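Local atomic coordinates of esterase (uncultured bacterium pCosCE1, PDB entry 7ATL), a protein that hydrolyses carboxylic esters as a family VIII carboxylesterase and also shows promiscuous acyltransferase activity. Residues F97-A102 with A159-E164. Residues are numbered along the deposited sequence; the frame is centred on the assembly and turned at random.
Sequences FTPALA and ADLLAE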
loop_
_atom_site.group_PDB
_atom_site.type_symbol
_atom_site.label_atom_id
_atom_site.label_comp_id
_atom_site.label_asym_id
_atom_site.label_seq_id
_atom_site.Cartn_x
_atom_site.Cartn_y
_atom_site.Cartn_z
ATOM N N PHE A 97 21.640 6.008 -9.675
ATOM C CA PHE A 97 20.587 6.746 -8.934
ATOM C C PHE A 97 21.241 7.751 -7.983
ATOM O O PHE A 97 21.374 7.496 -6.753
ATOM C CB PHE A 97 19.644 5.797 -8.194
ATOM C CG PHE A 97 18.336 6.451 -7.828
ATOM C CD1 PHE A 97 17.301 6.518 -8.748
ATOM C CD2 PHE A 97 18.167 7.053 -6.598
ATOM C CE1 PHE A 97 16.118 7.170 -8.447
ATOM C CE2 PHE A 97 16.983 7.698 -6.296
ATOM C CZ PHE A 97 15.960 7.739 -7.214
ATOM N N THR A 98 21.595 8.908 -8.535
ATOM C CA THR A 98 22.310 9.982 -7.810
ATOM C C THR A 98 21.642 11.325 -8.075
ATOM O O THR A 98 22.309 12.271 -8.478
ATOM C CB THR A 98 23.797 9.965 -8.183
ATOM O OG1 THR A 98 23.922 9.991 -9.599
ATOM C CG2 THR A 98 24.502 8.731 -7.675
ATOM N N PRO A 99 20.322 11.459 -7.810
ATOM C CA PRO A 99 19.610 12.716 -8.054
ATOM C C PRO A 99 20.140 13.887 -7.218
ATOM O O PRO A 99 20.732 13.670 -6.165
ATOM C CB PRO A 99 18.166 12.407 -7.650
ATOM C CG PRO A 99 18.316 11.262 -6.686
ATOM C CD PRO A 99 19.431 10.423 -7.273
ATOM N N ALA A 100 19.864 15.100 -7.705
ATOM C CA ALA A 100 20.343 16.377 -7.141
ATOM C C ALA A 100 19.165 17.169 -6.596
ATOM O O ALA A 100 18.078 17.007 -7.114
ATOM C CB ALA A 100 21.034 17.144 -8.230
ATOM N N LEU A 101 19.398 18.048 -5.628
ATOM C CA LEU A 101 18.447 19.144 -5.287
ATOM C C LEU A 101 18.530 20.213 -6.391
ATOM O O LEU A 101 19.387 20.092 -7.295
ATOM C CB LEU A 101 18.800 19.696 -3.902
ATOM C CG LEU A 101 18.800 18.659 -2.770
ATOM C CD1 LEU A 101 19.887 18.946 -1.748
ATOM C CD2 LEU A 101 17.438 18.594 -2.092
ATOM N N ALA A 102 17.651 21.211 -6.373
ATOM C CA ALA A 102 17.613 22.283 -7.407
ATOM C C ALA A 102 18.982 22.978 -7.531
ATOM O O ALA A 102 19.328 23.366 -8.652
ATOM C CB ALA A 102 16.531 23.286 -7.090
ATOM N N ALA A 159 15.306 13.835 -12.141
ATOM C CA ALA A 159 14.444 14.835 -11.486
ATOM C C ALA A 159 15.121 15.363 -10.214
ATOM O O ALA A 159 15.753 14.618 -9.488
ATOM C CB ALA A 159 13.083 14.237 -11.195
ATOM N N ASP A 160 14.914 16.630 -9.920
ATOM C CA ASP A 160 15.288 17.238 -8.629
ATOM C C ASP A 160 14.610 16.444 -7.505
ATOM O O ASP A 160 13.393 16.175 -7.606
ATOM C CB ASP A 160 14.896 18.720 -8.612
ATOM C CG ASP A 160 15.699 19.592 -9.568
ATOM O OD1 ASP A 160 16.657 19.064 -10.210
ATOM O OD2 ASP A 160 15.374 20.810 -9.648
ATOM N N LEU A 161 15.372 16.116 -6.460
ATOM C CA LEU A 161 14.816 15.866 -5.117
ATOM C C LEU A 161 14.164 17.161 -4.634
ATOM O O LEU A 161 14.588 18.235 -5.085
ATOM C CB LEU A 161 15.931 15.433 -4.175
ATOM C CG LEU A 161 16.618 14.122 -4.528
ATOM C CD1 LEU A 161 17.863 13.930 -3.678
ATOM C CD2 LEU A 161 15.660 12.949 -4.363
ATOM N N LEU A 162 13.194 17.062 -3.729
ATOM C CA LEU A 162 12.465 18.232 -3.200
ATOM C C LEU A 162 13.041 18.680 -1.858
ATOM O O LEU A 162 12.672 19.758 -1.420
ATOM C CB LEU A 162 10.981 17.872 -3.112
ATOM C CG LEU A 162 10.308 17.938 -4.479
ATOM C CD1 LEU A 162 10.437 16.627 -5.222
ATOM C CD2 LEU A 162 8.868 18.358 -4.358
ATOM N N ALA A 163 13.937 17.913 -1.258
ATOM C CA ALA A 163 14.445 18.182 0.102
ATOM C C ALA A 163 15.589 17.226 0.446
ATOM O O ALA A 163 15.688 16.151 -0.195
ATOM C CB ALA A 163 13.314 18.075 1.090
ATOM N N GLU A 164 16.437 17.629 1.397
ATOM C CA GLU A 164 17.518 16.770 1.940
ATOM C C GLU A 164 16.899 15.459 2.407
ATOM O O GLU A 164 15.941 15.464 3.196
ATOM C CB GLU A 164 18.233 17.426 3.121
ATOM C CG GLU A 164 19.617 17.945 2.807
ATOM C CD GLU A 164 20.092 18.797 3.963
ATOM O OE1 GLU A 164 20.172 18.219 5.065
ATOM O OE2 GLU A 164 20.306 20.040 3.787
HETATM O O HOH W 1 18.402 15.147 -10.464
HETATM O O HOH W 2 15.375 20.866 -4.856
HETATM O O HOH W 3 17.361 22.551 -11.329
#
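Residues 99-102 run nearly at right angles (81°) to residues 159-164, and a single direct backbone hydrogen bond, from Leu161 N to Ala100 O (2.9 Å), joins the two irregular loops. Both belong to the helical part of the beta-lactamase fold, residues 97-102 after helix 67-80 and residues 159-164 after helix 149-157. The bond is bent, 146° at the hydrogen, and the donor stands above the plane of the carbonyl. The same oxygen also receives a weaker CA-H...O contact from the preceding residue, Asp160 CA, at 3.2 Å. Water extends this pattern: one molecule links Ala100 N to Ala159 O, weakly on the latter side, and another takes the hydrogen of Ala102 N (2.8 Å) and donates to Leu161 O. One direct bond and two bridging waters thus join the backbones, with apolar side chains packed beside them.

Pro99 and Leu161 form the apolar side of the contact. Leu161, its CG anti to the carbonyl carbon (chi1 -63°), reaches obliquely across the proline ring, with CG 3.9 Å from Pro99 CB and both methyls near Pro99 CG. Leu161 is buried, so a branched apolar end suits it; proline offers a compact apolar ring and has no N-H to satisfy. Phe97 continues the buried side against Leu156 and Ala157 of helix 149-157. At the exposed edge the carboxylate of Asp160 can take water: OD2, lying against Ala102 CA and CB, accepts from a third water, which bonds weakly to Ala102 O. Beyond Leu161, the branched end of Leu101 turns back to the other loop, laying CD2 beside the Ala163 backbone, 3.4 Å from Ala163 C.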